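Local structure of carbonic anhydrase (Porphyridium purpureum, 1DDZ) at residues Pro80-Leu85 and Arg332-Gln337; Pro321-Ile326 and Gln337-Pro342; Glu91-Arg96 and Arg350-Gln355; His317-Glu322 and Ala343-Val348. The protein probably catalyses the reversible, zinc-dependent hydration of carbon dioxide to hydrogencarbonate and a proton. All blocks are in the same frame, centred on the assembly; numbering follows the deposited sequence.

Interaction 1. Residues Pro80-Leu85 and Arg332-Gln337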
loop_
_atom_site.group_PDB
_atom_site.type_symbol
_atom_site.label_atom_id
_atom_site.label_comp_id
_atom_site.label_asym_id
_atom_site.label_seq_id
_atom_site.Cartn_x
_atom_site.Cartn_y
_atom_site.Cartn_z
ATOM N N PRO A 80 17.563 -20.385 0.234
ATOM C CA PRO A 80 16.443 -20.423 -0.709
ATOM C C PRO A 80 15.333 -21.351 -0.191
ATOM O O PRO A 80 15.595 -22.447 0.332
ATOM C CB PRO A 80 17.108 -20.950 -1.995
ATOM C CG PRO A 80 18.469 -20.332 -1.914
ATOM C CD PRO A 80 18.840 -20.631 -0.471
ATOM N N ALA A 81 14.100 -20.908 -0.367
ATOM C CA ALA A 81 12.933 -21.627 0.072
ATOM C C ALA A 81 12.875 -23.062 -0.411
ATOM O O ALA A 81 12.601 -23.964 0.388
ATOM C CB ALA A 81 11.694 -20.884 -0.353
ATOM N N ASN A 82 13.118 -23.288 -1.702
ATOM C CA ASN A 82 13.061 -24.641 -2.264
ATOM C C ASN A 82 14.083 -25.542 -1.614
ATOM O O ASN A 82 13.817 -26.708 -1.390
ATOM C CB ASN A 82 13.269 -24.633 -3.782
ATOM C CG ASN A 82 14.696 -24.295 -4.179
ATOM O OD1 ASN A 82 15.120 -23.152 -4.052
ATOM N ND2 ASN A 82 15.460 -25.302 -4.607
ATOM N N GLN A 83 15.209 -24.968 -1.224
ATOM C CA GLN A 83 16.288 -25.699 -0.583
ATOM C C GLN A 83 15.845 -26.203 0.796
ATOM O O GLN A 83 15.933 -27.395 1.103
ATOM C CB GLN A 83 17.471 -24.769 -0.417
ATOM C CG GLN A 83 18.806 -25.440 -0.428
ATOM C CD GLN A 83 19.762 -24.732 -1.339
ATOM O OE1 GLN A 83 19.513 -24.629 -2.528
ATOM N NE2 GLN A 83 20.843 -24.206 -0.785
ATOM N N LEU A 84 15.356 -25.294 1.625
ATOM C CA LEU A 84 14.896 -25.658 2.953
ATOM C C LEU A 84 13.808 -26.728 2.888
ATOM O O LEU A 84 13.662 -27.535 3.797
ATOM C CB LEU A 84 14.348 -24.424 3.680
ATOM C CG LEU A 84 15.318 -23.326 4.135
ATOM C CD1 LEU A 84 14.552 -22.042 4.428
ATOM C CD2 LEU A 84 16.090 -23.774 5.344
ATOM N N LEU A 85 12.998 -26.706 1.839
ATOM C CA LEU A 85 11.939 -27.697 1.706
ATOM C C LEU A 85 12.392 -28.948 0.947
ATOM O O LEU A 85 11.600 -29.854 0.729
ATOM C CB LEU A 85 10.714 -27.091 1.008
ATOM C CG LEU A 85 9.903 -26.054 1.790
ATOM C CD1 LEU A 85 8.749 -25.527 0.948
ATOM C CD2 LEU A 85 9.374 -26.692 3.059
ATOM N N ARG A 332 12.274 -19.528 -10.967
ATOM C CA ARG A 332 12.730 -20.888 -11.191
ATOM C C ARG A 332 14.219 -21.080 -10.864
ATOM O O ARG A 332 14.759 -22.178 -11.001
ATOM C CB ARG A 332 12.339 -21.431 -12.568
ATOM C CG ARG A 332 12.375 -22.964 -12.611
ATOM C CD ARG A 332 11.447 -23.528 -13.654
ATOM N NE ARG A 332 10.035 -23.527 -13.230
ATOM C CZ ARG A 332 9.406 -24.560 -12.625
ATOM N NH1 ARG A 332 10.057 -25.685 -12.329
ATOM N NH2 ARG A 332 8.082 -24.541 -12.452
ATOM N N VAL A 333 14.927 -20.019 -10.449
ATOM C CA VAL A 333 16.333 -20.145 -10.019
ATOM C C VAL A 333 16.641 -19.144 -8.905
ATOM O O VAL A 333 16.254 -17.981 -9.003
ATOM C CB VAL A 333 17.384 -19.880 -11.121
ATOM C CG1 VAL A 333 18.740 -20.320 -10.639
ATOM C CG2 VAL A 333 16.992 -20.617 -12.414
ATOM N N PRO A 334 17.258 -19.605 -7.803
ATOM C CA PRO A 334 17.579 -18.675 -6.712
ATOM C C PRO A 334 18.548 -17.606 -7.219
ATOM O O PRO A 334 19.470 -17.904 -7.985
ATOM C CB PRO A 334 18.216 -19.572 -5.663
ATOM C CG PRO A 334 17.441 -20.838 -5.810
ATOM C CD PRO A 334 17.418 -21.005 -7.330
ATOM N N ALA A 335 18.343 -16.366 -6.780
ATOM C CA ALA A 335 19.176 -15.246 -7.205
ATOM C C ALA A 335 20.659 -15.506 -7.032
ATOM O O ALA A 335 21.445 -15.338 -7.973
ATOM C CB ALA A 335 18.769 -13.976 -6.468
ATOM N N ASN A 336 21.040 -15.936 -5.835
ATOM C CA ASN A 336 22.437 -16.212 -5.537
ATOM C C ASN A 336 22.989 -17.265 -6.493
ATOM O O ASN A 336 24.120 -17.146 -6.943
ATOM C CB ASN A 336 22.608 -16.665 -4.079
ATOM C CG ASN A 336 22.138 -18.088 -3.847
ATOM O OD1 ASN A 336 20.956 -18.340 -3.733
ATOM N ND2 ASN A 336 23.067 -19.028 -3.818
ATOM N N GLN A 337 22.165 -18.247 -6.856
ATOM C CA GLN A 337 22.592 -19.318 -7.752
ATOM C C GLN A 337 22.881 -18.855 -9.173
ATOM O O GLN A 337 23.954 -19.105 -9.716
ATOM C CB GLN A 337 21.536 -20.425 -7.802
ATOM C CG GLN A 337 21.705 -21.509 -6.757
ATOM C CD GLN A 337 20.531 -22.473 -6.720
ATOM O OE1 GLN A 337 19.902 -22.649 -5.685
ATOM N NE2 GLN A 337 20.212 -23.076 -7.861
HETATM O O HOH W 1 18.279 -25.253 -5.328
HETATM O O HOH W 2 22.145 -22.031 -2.977
#
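Asn82 and Asn336 each hold CG between their own backbone N and carbonyl carbon, with chi1 at 71° and 75°. The amide that follows lies against a proline of the other segment in both cases. The contact joins two short helices, 81-84 and 335-338, one from each of the two beta-class carbonic anhydrase regions of the chain. Pro80 and Pro334 are the N-cap residues of these helices. The two sides match residue for residue in a nearly symmetric pattern: Pro80 meets Pro334, Gln83 meets Gln337, and each asparagine meets the opposite proline. At the middle the two proline rings cross at about a right angle, with Pro80 CB 3.8 Å from Pro334 CG. Asn82 OD1 reaches Pro334 CG at 3.7 Å, and Asn336 OD1 meets Pro80 CG in the same way.

The glutamines differ in shape. The Gln83 chain is bent at chi2, while that of Gln337 runs extended beyond CG. Their amide planes are 25° apart, and Gln83 OE1 lies 3.7 Å from Gln337 OE1. Neither OE1 brings a proton to the other. Two waters bridge the segments. One accepts from Asn82 ND2 and donates to Gln337 OE1 at 3.1 Å. The asparagine nitrogens also have protein partners: Asn82 ND2 binds Leu87 O, and Asn336 ND2 binds Leu341 O. Partly exposed side chains line most of this contact, which fits its use of water. The second water accepts from Asn336 ND2 at 3.3 Å, and weakly from Gln83 NE2 at 3.4 Å.

Interaction 2. Residues Pro321-Ile326 and Gln337-Pro342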
loop_
_atom_site.group_PDB
_atom_site.type_symbol
_atom_site.label_atom_id
_atom_site.label_comp_id
_atom_site.label_asym_id
_atom_site.label_seq_id
_atom_site.Cartn_x
_atom_site.Cartn_y
_atom_site.Cartn_z
ATOM N N PRO A 321 25.274 -8.672 2.232
ATOM C CA PRO A 321 25.071 -8.683 0.788
ATOM C C PRO A 321 25.452 -7.381 0.120
ATOM O O PRO A 321 25.128 -6.315 0.623
ATOM C CB PRO A 321 23.562 -8.950 0.662
ATOM C CG PRO A 321 23.000 -8.389 1.943
ATOM C CD PRO A 321 24.000 -8.890 2.944
ATOM N N GLU A 322 26.085 -7.481 -1.041
ATOM C CA GLU A 322 26.481 -6.308 -1.797
ATOM C C GLU A 322 25.543 -6.037 -2.976
ATOM O O GLU A 322 25.769 -5.110 -3.756
ATOM C CB GLU A 322 27.922 -6.444 -2.252
ATOM C CG GLU A 322 28.908 -6.311 -1.099
ATOM C CD GLU A 322 30.242 -7.006 -1.341
ATOM O OE1 GLU A 322 31.091 -6.969 -0.417
ATOM O OE2 GLU A 322 30.440 -7.598 -2.430
ATOM N N ILE A 323 24.466 -6.816 -3.065
ATOM C CA ILE A 323 23.470 -6.667 -4.123
ATOM C C ILE A 323 22.044 -6.887 -3.693
ATOM O O ILE A 323 21.753 -7.770 -2.896
ATOM C CB ILE A 323 23.672 -7.640 -5.305
ATOM C CG1 ILE A 323 24.400 -8.898 -4.852
ATOM C CG2 ILE A 323 24.393 -6.961 -6.420
ATOM C CD1 ILE A 323 24.839 -9.762 -5.995
ATOM N N LEU A 324 21.159 -6.077 -4.253
ATOM C CA LEU A 324 19.749 -6.200 -4.009
ATOM C C LEU A 324 19.292 -6.788 -5.338
ATOM O O LEU A 324 19.627 -6.253 -6.408
ATOM C CB LEU A 324 19.088 -4.835 -3.846
ATOM C CG LEU A 324 17.691 -4.677 -3.203
ATOM C CD1 LEU A 324 16.976 -3.543 -3.874
ATOM C CD2 LEU A 324 16.832 -5.912 -3.198
ATOM N N TRP A 325 18.535 -7.875 -5.261
ATOM C CA TRP A 325 17.993 -8.519 -6.434
ATOM C C TRP A 325 16.478 -8.410 -6.330
ATOM O O TRP A 325 15.913 -8.809 -5.312
ATOM C CB TRP A 325 18.395 -9.988 -6.441
ATOM C CG TRP A 325 18.017 -10.708 -7.687
ATOM C CD1 TRP A 325 16.780 -11.195 -8.023
ATOM C CD2 TRP A 325 18.900 -11.095 -8.745
ATOM N NE1 TRP A 325 16.851 -11.873 -9.220
ATOM C CE2 TRP A 325 18.141 -11.826 -9.678
ATOM C CE3 TRP A 325 20.263 -10.894 -8.989
ATOM C CZ2 TRP A 325 18.706 -12.370 -10.840
ATOM C CZ3 TRP A 325 20.820 -11.430 -10.144
ATOM C CH2 TRP A 325 20.039 -12.161 -11.055
ATOM N N ILE A 326 15.832 -7.814 -7.336
ATOM C CA ILE A 326 14.380 -7.696 -7.385
ATOM C C ILE A 326 13.912 -8.627 -8.507
ATOM O O ILE A 326 14.145 -8.352 -9.687
ATOM C CB ILE A 326 13.946 -6.269 -7.682
ATOM C CG1 ILE A 326 14.513 -5.353 -6.596
ATOM C CG2 ILE A 326 12.412 -6.210 -7.796
ATOM C CD1 ILE A 326 14.544 -3.875 -6.941
ATOM N N GLN A 337 22.165 -18.247 -6.856
ATOM C CA GLN A 337 22.592 -19.318 -7.752
ATOM C C GLN A 337 22.881 -18.855 -9.173
ATOM O O GLN A 337 23.954 -19.105 -9.716
ATOM C CB GLN A 337 21.536 -20.425 -7.802
ATOM C CG GLN A 337 21.705 -21.509 -6.757
ATOM C CD GLN A 337 20.531 -22.473 -6.720
ATOM O OE1 GLN A 337 19.902 -22.649 -5.685
ATOM N NE2 GLN A 337 20.212 -23.076 -7.861
ATOM N N ILE A 338 21.930 -18.129 -9.750
ATOM C CA ILE A 338 22.064 -17.674 -11.117
ATOM C C ILE A 338 23.306 -16.827 -11.360
ATOM O O ILE A 338 23.882 -16.882 -12.441
ATOM C CB ILE A 338 20.749 -17.034 -11.635
ATOM C CG1 ILE A 338 20.750 -17.024 -13.161
ATOM C CG2 ILE A 338 20.544 -15.644 -11.046
ATOM C CD1 ILE A 338 19.386 -17.168 -13.773
ATOM N N ILE A 339 23.765 -16.110 -10.338
ATOM C CA ILE A 339 24.964 -15.305 -10.480
ATOM C C ILE A 339 26.150 -15.893 -9.750
ATOM O O ILE A 339 27.110 -15.193 -9.440
ATOM C CB ILE A 339 24.764 -13.829 -10.096
ATOM C CG1 ILE A 339 24.235 -13.694 -8.664
ATOM C CG2 ILE A 339 23.870 -13.158 -11.126
ATOM C CD1 ILE A 339 23.995 -12.235 -8.228
ATOM N N ASN A 340 26.064 -17.185 -9.459
ATOM C CA ASN A 340 27.166 -17.913 -8.841
ATOM C C ASN A 340 27.702 -17.359 -7.513
ATOM O O ASN A 340 28.921 -17.244 -7.332
ATOM C CB ASN A 340 28.313 -17.973 -9.854
ATOM C CG ASN A 340 29.066 -19.285 -9.817
ATOM O OD1 ASN A 340 28.472 -20.356 -9.676
ATOM N ND2 ASN A 340 30.381 -19.212 -10.015
ATOM N N LEU A 341 26.806 -17.062 -6.573
ATOM C CA LEU A 341 27.190 -16.521 -5.268
ATOM C C LEU A 341 26.593 -17.358 -4.165
ATOM O O LEU A 341 25.501 -17.892 -4.296
ATOM C CB LEU A 341 26.680 -15.090 -5.065
ATOM C CG LEU A 341 27.232 -13.915 -5.859
ATOM C CD1 LEU A 341 26.644 -12.635 -5.289
ATOM C CD2 LEU A 341 28.745 -13.880 -5.786
ATOM N N PRO A 342 27.264 -17.388 -3.014
ATOM C CA PRO A 342 26.855 -18.130 -1.823
ATOM C C PRO A 342 25.499 -17.681 -1.319
ATOM O O PRO A 342 25.142 -16.497 -1.400
ATOM C CB PRO A 342 27.942 -17.768 -0.823
ATOM C CG PRO A 342 29.136 -17.603 -1.698
ATOM C CD PRO A 342 28.587 -16.782 -2.816
#
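Trp325 and Ile339 slide past each other in opposite directions, while Ile338 crosses the indole at about a right angle. The contact lies inside the beta-alpha-beta unit made of strand 323-328, helix 335-338 and strand 346-351. It seats the end of the short helix on the strand. The six-membered ring of Trp325 does the touching. Its CH2 comes 3.5 Å from Ile338 CG2, and its CZ3 lies 3.6 Å from Ile339 CG2. Both methyls approach the ring obliquely. Trp325 CG is anti to the backbone N (chi1 -173°), and the indole beyond it extends toward the helix end. An alanine in place of this tryptophan would probably leave a gap beside Ile338 CG2 and Ile339 CG2 and let those side chains shift.

Ile323 works differently. It reaches tip to tip toward both Ile339 and Leu341. Ile323 CD1 lies 3.4 Å from Ile339 CD1, closer than a usual carbon contact.

The helix ends here in a Schellman motif, with Asn340 as its C-prime residue at positive phi. Asn340 N bonds to Gln337 O at 2.9 Å, and Leu341 N turns back to Asn336 O. Helix 38-53 covers another part of this cluster, with Trp46 on Ile338 and Ile39 on Ile339. Beyond the turn, Leu341 CD1 meets Ile323 CD1 at 3.5 Å, again a tight fit.

Interaction 3. Residues Glu91-Arg96 and Arg350-Gln355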
loop_
_atom_site.group_PDB
_atom_site.type_symbol
_atom_site.label_atom_id
_atom_site.label_comp_id
_atom_site.label_asym_id
_atom_site.label_seq_id
_atom_site.Cartn_x
_atom_site.Cartn_y
_atom_site.Cartn_z
ATOM N N GLU A 91 9.666 -25.038 -7.682
ATOM C CA GLU A 91 8.556 -25.776 -7.110
ATOM C C GLU A 91 7.934 -25.013 -5.941
ATOM O O GLU A 91 6.912 -25.411 -5.388
ATOM C CB GLU A 91 8.950 -27.190 -6.731
ATOM C CG GLU A 91 8.030 -28.201 -7.375
ATOM C CD GLU A 91 8.783 -29.297 -8.085
ATOM O OE1 GLU A 91 8.765 -30.426 -7.573
ATOM O OE2 GLU A 91 9.386 -29.035 -9.146
ATOM N N VAL A 92 8.527 -23.874 -5.611
ATOM C CA VAL A 92 8.014 -23.023 -4.553
ATOM C C VAL A 92 7.853 -21.607 -5.097
ATOM O O VAL A 92 8.795 -21.047 -5.615
ATOM C CB VAL A 92 8.968 -22.969 -3.360
ATOM C CG1 VAL A 92 8.335 -22.155 -2.222
ATOM C CG2 VAL A 92 9.278 -24.379 -2.881
ATOM N N PHE A 93 6.643 -21.059 -4.992
ATOM C CA PHE A 93 6.331 -19.693 -5.433
ATOM C C PHE A 93 6.758 -18.785 -4.267
ATOM O O PHE A 93 6.198 -18.873 -3.178
ATOM C CB PHE A 93 4.834 -19.589 -5.663
ATOM C CG PHE A 93 4.428 -18.442 -6.519
ATOM C CD1 PHE A 93 4.846 -18.365 -7.841
ATOM C CD2 PHE A 93 3.589 -17.447 -6.016
ATOM C CE1 PHE A 93 4.432 -17.318 -8.638
ATOM C CE2 PHE A 93 3.175 -16.397 -6.819
ATOM C CZ PHE A 93 3.595 -16.334 -8.124
ATOM N N VAL A 94 7.708 -17.889 -4.504
ATOM C CA VAL A 94 8.268 -17.060 -3.441
ATOM C C VAL A 94 7.976 -15.568 -3.436
ATOM O O VAL A 94 8.036 -14.902 -4.468
ATOM C CB VAL A 94 9.814 -17.211 -3.401
ATOM C CG1 VAL A 94 10.395 -16.433 -2.262
ATOM C CG2 VAL A 94 10.222 -18.672 -3.290
ATOM N N HIS A 95 7.666 -15.054 -2.248
ATOM C CA HIS A 95 7.443 -13.626 -2.048
ATOM C C HIS A 95 8.424 -13.285 -0.926
ATOM O O HIS A 95 8.574 -14.058 0.027
ATOM C CB HIS A 95 6.009 -13.337 -1.600
ATOM C CG HIS A 95 5.725 -11.886 -1.337
ATOM N ND1 HIS A 95 6.151 -10.875 -2.174
ATOM C CD2 HIS A 95 5.010 -11.279 -0.356
ATOM C CE1 HIS A 95 5.704 -9.714 -1.727
ATOM N NE2 HIS A 95 5.008 -9.933 -0.625
ATOM N N ARG A 96 9.176 -12.204 -1.095
ATOM C CA ARG A 96 10.125 -11.778 -0.073
ATOM C C ARG A 96 10.040 -10.293 0.143
ATOM O O ARG A 96 9.972 -9.514 -0.817
ATOM C CB ARG A 96 11.557 -12.138 -0.434
ATOM C CG ARG A 96 11.799 -13.596 -0.452
ATOM C CD ARG A 96 13.249 -13.883 -0.524
ATOM N NE ARG A 96 13.469 -15.321 -0.588
ATOM C CZ ARG A 96 13.371 -16.161 0.440
ATOM N NH1 ARG A 96 13.065 -15.713 1.648
ATOM N NH2 ARG A 96 13.521 -17.463 0.238
ATOM N N ARG A 350 10.907 -10.262 -4.084
ATOM C CA ARG A 350 10.175 -10.934 -5.140
ATOM C C ARG A 350 8.723 -10.642 -5.058
ATOM O O ARG A 350 8.125 -10.718 -3.982
ATOM C CB ARG A 350 10.330 -12.438 -5.063
ATOM C CG ARG A 350 11.670 -12.912 -5.448
ATOM C CD ARG A 350 11.699 -14.402 -5.550
ATOM N NE ARG A 350 13.042 -14.839 -5.897
ATOM C CZ ARG A 350 13.587 -14.696 -7.103
ATOM N NH1 ARG A 350 12.894 -14.137 -8.089
ATOM N NH2 ARG A 350 14.834 -15.088 -7.309
ATOM N N ASN A 351 8.145 -10.320 -6.209
ATOM C CA ASN A 351 6.727 -10.049 -6.312
ATOM C C ASN A 351 6.276 -10.528 -7.705
ATOM O O ASN A 351 7.068 -11.077 -8.461
ATOM C CB ASN A 351 6.407 -8.558 -6.062
ATOM C CG ASN A 351 7.028 -7.636 -7.097
ATOM O OD1 ASN A 351 7.275 -8.031 -8.236
ATOM N ND2 ASN A 351 7.286 -6.411 -6.710
ATOM N N ILE A 352 4.998 -10.379 -8.007
ATOM C CA ILE A 352 4.463 -10.809 -9.279
ATOM C C ILE A 352 4.924 -9.906 -10.385
ATOM O O ILE A 352 4.560 -8.718 -10.414
ATOM C CB ILE A 352 2.910 -10.807 -9.288
ATOM C CG1 ILE A 352 2.392 -11.876 -8.346
ATOM C CG2 ILE A 352 2.384 -11.156 -10.690
ATOM C CD1 ILE A 352 2.954 -13.242 -8.645
ATOM N N ALA A 353 5.682 -10.491 -11.315
ATOM C CA ALA A 353 6.188 -9.792 -12.491
ATOM C C ALA A 353 7.269 -8.758 -12.195
ATOM O O ALA A 353 7.356 -7.736 -12.864
ATOM C CB ALA A 353 5.035 -9.156 -13.242
ATOM N N ASN A 354 8.062 -9.020 -11.160
ATOM C CA ASN A 354 9.168 -8.154 -10.749
ATOM C C ASN A 354 8.937 -6.660 -10.905
ATOM O O ASN A 354 9.783 -5.946 -11.472
ATOM C CB ASN A 354 10.481 -8.577 -11.436
ATOM C CG ASN A 354 10.305 -8.890 -12.918
ATOM O OD1 ASN A 354 9.972 -10.014 -13.274
ATOM N ND2 ASN A 354 10.523 -7.900 -13.775
ATOM N N GLN A 355 7.808 -6.198 -10.351
ATOM C CA GLN A 355 7.389 -4.796 -10.405
ATOM C C GLN A 355 8.130 -3.901 -9.416
ATOM O O GLN A 355 8.487 -4.334 -8.301
ATOM C CB GLN A 355 5.900 -4.668 -10.116
ATOM C CG GLN A 355 4.965 -5.315 -11.106
ATOM C CD GLN A 355 4.953 -4.603 -12.419
ATOM O OE1 GLN A 355 5.881 -4.731 -13.219
ATOM N NE2 GLN A 355 3.886 -3.887 -12.678
#
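Strands 92-97 and 346-351, outermost strands of two different sheets in this chain, meet at a single antiparallel bridge. Arg96 and Arg350 form the hydrogen-bonded pair. Both backbone bonds are weak: Arg96 N to Arg350 O is 3.4 Å, and Arg350 N to Arg96 O is 3.5 Å. The stronger bond comes from His95. Its ND1 donates to Arg350 O at 2.7 Å, nearly along the C=O axis (162°) and close to the ring plane. A phenylalanine here would lack ND1 and would probably leave Arg350 O with the weak bond from Arg96 N, of the hydrogen bonds across this contact.

Val94 CB packs on Arg350 CD at 4.0 Å. Ile352 CD1 sits at the edge of the Phe93 ring, near its plane. Phe93 also touches Asp330, a zinc ligand. Asn351 and Gln355 are paired by two bonds, with Asn351 ND2 2.9 Å from Gln355 O.

Arg96 NE and Arg350 NE are 5.3 Å apart. Arg96 NH1 bonds to the carbonyl of zinc ligand Cys74, and Arg350 NH1 bonds weakly to that of Cys328. These carbonyls are likely to ease the repulsion between the like charges and tie the bridge to both zinc sites.

Interaction 4. Residues His317-Glu322 and Ala343-Val348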
loop_
_atom_site.group_PDB
_atom_site.type_symbol
_atom_site.label_atom_id
_atom_site.label_comp_id
_atom_site.label_asym_id
_atom_site.label_seq_id
_atom_site.Cartn_x
_atom_site.Cartn_y
_atom_site.Cartn_z
ATOM N N HIS A 317 28.066 -17.307 8.489
ATOM C CA HIS A 317 29.168 -16.353 8.541
ATOM C C HIS A 317 29.185 -15.395 7.363
ATOM O O HIS A 317 29.745 -14.297 7.479
ATOM C CB HIS A 317 30.515 -17.084 8.601
ATOM C CG HIS A 317 30.780 -17.773 9.901
ATOM N ND1 HIS A 317 30.381 -17.255 11.120
ATOM C CD2 HIS A 317 31.422 -18.931 10.184
ATOM C CE1 HIS A 317 30.771 -18.063 12.088
ATOM N NE2 HIS A 317 31.404 -19.088 11.546
ATOM N N THR A 318 28.577 -15.805 6.243
ATOM C CA THR A 318 28.536 -14.997 5.017
ATOM C C THR A 318 28.355 -13.491 5.266
ATOM O O THR A 318 27.515 -13.055 6.062
ATOM C CB THR A 318 27.497 -15.530 3.992
ATOM O OG1 THR A 318 27.506 -14.712 2.815
ATOM C CG2 THR A 318 26.127 -15.538 4.588
ATOM N N GLN A 319 29.209 -12.707 4.616
ATOM C CA GLN A 319 29.200 -11.256 4.762
ATOM C C GLN A 319 27.947 -10.569 4.224
ATOM O O GLN A 319 27.240 -11.135 3.391
ATOM C CB GLN A 319 30.463 -10.654 4.117
ATOM C CG GLN A 319 30.626 -10.901 2.605
ATOM C CD GLN A 319 31.886 -10.248 2.006
ATOM O OE1 GLN A 319 32.044 -10.198 0.779
ATOM N NE2 GLN A 319 32.781 -9.755 2.864
ATOM N N THR A 320 27.698 -9.350 4.709
ATOM C CA THR A 320 26.566 -8.520 4.293
ATOM C C THR A 320 26.481 -8.510 2.767
ATOM O O THR A 320 27.487 -8.384 2.074
ATOM C CB THR A 320 26.738 -7.050 4.807
ATOM O OG1 THR A 320 26.605 -7.028 6.229
ATOM C CG2 THR A 320 25.706 -6.113 4.209
ATOM N N PRO A 321 25.274 -8.672 2.232
ATOM C CA PRO A 321 25.071 -8.683 0.788
ATOM C C PRO A 321 25.452 -7.381 0.120
ATOM O O PRO A 321 25.128 -6.315 0.623
ATOM C CB PRO A 321 23.562 -8.950 0.662
ATOM C CG PRO A 321 23.000 -8.389 1.943
ATOM C CD PRO A 321 24.000 -8.890 2.944
ATOM N N GLU A 322 26.085 -7.481 -1.041
ATOM C CA GLU A 322 26.481 -6.308 -1.797
ATOM C C GLU A 322 25.543 -6.037 -2.976
ATOM O O GLU A 322 25.769 -5.110 -3.756
ATOM C CB GLU A 322 27.922 -6.444 -2.252
ATOM C CG GLU A 322 28.908 -6.311 -1.099
ATOM C CD GLU A 322 30.242 -7.006 -1.341
ATOM O OE1 GLU A 322 31.091 -6.969 -0.417
ATOM O OE2 GLU A 322 30.440 -7.598 -2.430
ATOM N N ALA A 343 24.742 -18.639 -0.805
ATOM C CA ALA A 343 23.420 -18.362 -0.263
ATOM C C ALA A 343 23.541 -17.259 0.788
ATOM O O ALA A 343 24.254 -17.428 1.775
ATOM C CB ALA A 343 22.846 -19.630 0.365
ATOM N N GLY A 344 22.908 -16.116 0.548
ATOM C CA GLY A 344 22.988 -15.048 1.525
ATOM C C GLY A 344 23.908 -13.896 1.192
ATOM O O GLY A 344 24.200 -13.052 2.040
ATOM N N GLU A 345 24.413 -13.859 -0.027
ATOM C CA GLU A 345 25.244 -12.731 -0.382
ATOM C C GLU A 345 24.439 -11.783 -1.233
ATOM O O GLU A 345 24.929 -10.757 -1.672
ATOM C CB GLU A 345 26.532 -13.170 -1.042
ATOM C CG GLU A 345 27.503 -13.695 -0.013
ATOM C CD GLU A 345 28.865 -14.010 -0.574
ATOM O OE1 GLU A 345 29.085 -13.791 -1.789
ATOM O OE2 GLU A 345 29.721 -14.477 0.214
ATOM N N VAL A 346 23.169 -12.125 -1.434
ATOM C CA VAL A 346 22.263 -11.275 -2.186
ATOM C C VAL A 346 20.951 -11.092 -1.413
ATOM O O VAL A 346 20.427 -12.040 -0.829
ATOM C CB VAL A 346 22.086 -11.704 -3.714
ATOM C CG1 VAL A 346 22.880 -12.934 -4.053
ATOM C CG2 VAL A 346 20.660 -11.851 -4.100
ATOM N N PHE A 347 20.562 -9.825 -1.272
ATOM C CA PHE A 347 19.344 -9.387 -0.589
ATOM C C PHE A 347 18.289 -9.511 -1.675
ATOM O O PHE A 347 18.467 -8.950 -2.747
ATOM C CB PHE A 347 19.537 -7.917 -0.189
ATOM C CG PHE A 347 18.651 -7.451 0.928
ATOM C CD1 PHE A 347 18.782 -7.979 2.206
ATOM C CD2 PHE A 347 17.698 -6.452 0.703
ATOM C CE1 PHE A 347 17.972 -7.512 3.250
ATOM C CE2 PHE A 347 16.881 -5.977 1.740
ATOM C CZ PHE A 347 17.021 -6.511 3.017
ATOM N N VAL A 348 17.170 -10.177 -1.406
ATOM C CA VAL A 348 16.152 -10.408 -2.428
ATOM C C VAL A 348 14.728 -9.937 -2.180
ATOM O O VAL A 348 14.167 -10.133 -1.102
ATOM C CB VAL A 348 16.064 -11.926 -2.765
ATOM C CG1 VAL A 348 15.065 -12.179 -3.884
ATOM C CG2 VAL A 348 17.407 -12.471 -3.164
HETATM O O HOH W 3 27.506 -9.691 -2.360
#
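Pro321 meets Phe347 obliquely, with Pro321 CG 4.1 Å from Phe347 CB. The Phe347 ring itself meets that of Tyr369, their planes about 20° apart. The Phe347 side chain also touches Asp76, a zinc ligand. The contact lays the loop before strand 323-328 over the start of strand 346-351, which runs parallel beside strand 323-328 in the five-stranded mixed sheet.

Pro321 also presses on the backbone of Glu345. Its CA lies 3.2 Å from Glu345 O, and its CB touches the same carbonyl oxygen. The other flat group is the carboxylate of Glu345, on a chain extended beyond CG. Thr318 meets this side chain obliquely. Its OG1, anti to the backbone N (chi1 -180°), is the atom placed against Glu345. Thr318 OG1 makes a weak hydrogen bond to Glu345 OE2 at 3.4 Å. The same oxygen also lies beside Glu345 CG, though the closeness of that approach is doubtful.

Gly344 packs against Thr318. Its backbone angles suit glycine, because a side-chain carbon would jam against the carbonyl oxygen of Ala343. It would also stand tight against Thr318 CG2. Thr318 CG2 is 3.9 Å from Ala343 O. The contact is partly buried, and Thr318 also touches Arg78. A water ties the loop to the strand start. The water accepts from Glu322 N at 2.9 Å and donates to Glu345 O, also at 2.9 Å.

How the interactions relate
Along the chain, interactions 1 and 3 span roughly 250 residues and join the two carbonic anhydrase regions, while interactions 2 and 4 lie in the second half of the chain. Interactions 2 and 4 are nearest, with centres 7 Å apart. They share Pro321 and Glu322, and adjoining strands 323-328 and 346-351 link them. Interaction 1 shares helix 335-338 with interaction 2, 11 Å away centre to centre. Interaction 3 uses the far end of strand 346-351, about 19 Å from interaction 4 centre to centre. Interactions 2 and 4 both fall between the two segments of interaction 3 along the chain. The beta-alpha-beta unit of residues 323-351 thus carries both its own packing and the junction between regions, close to both zinc sites.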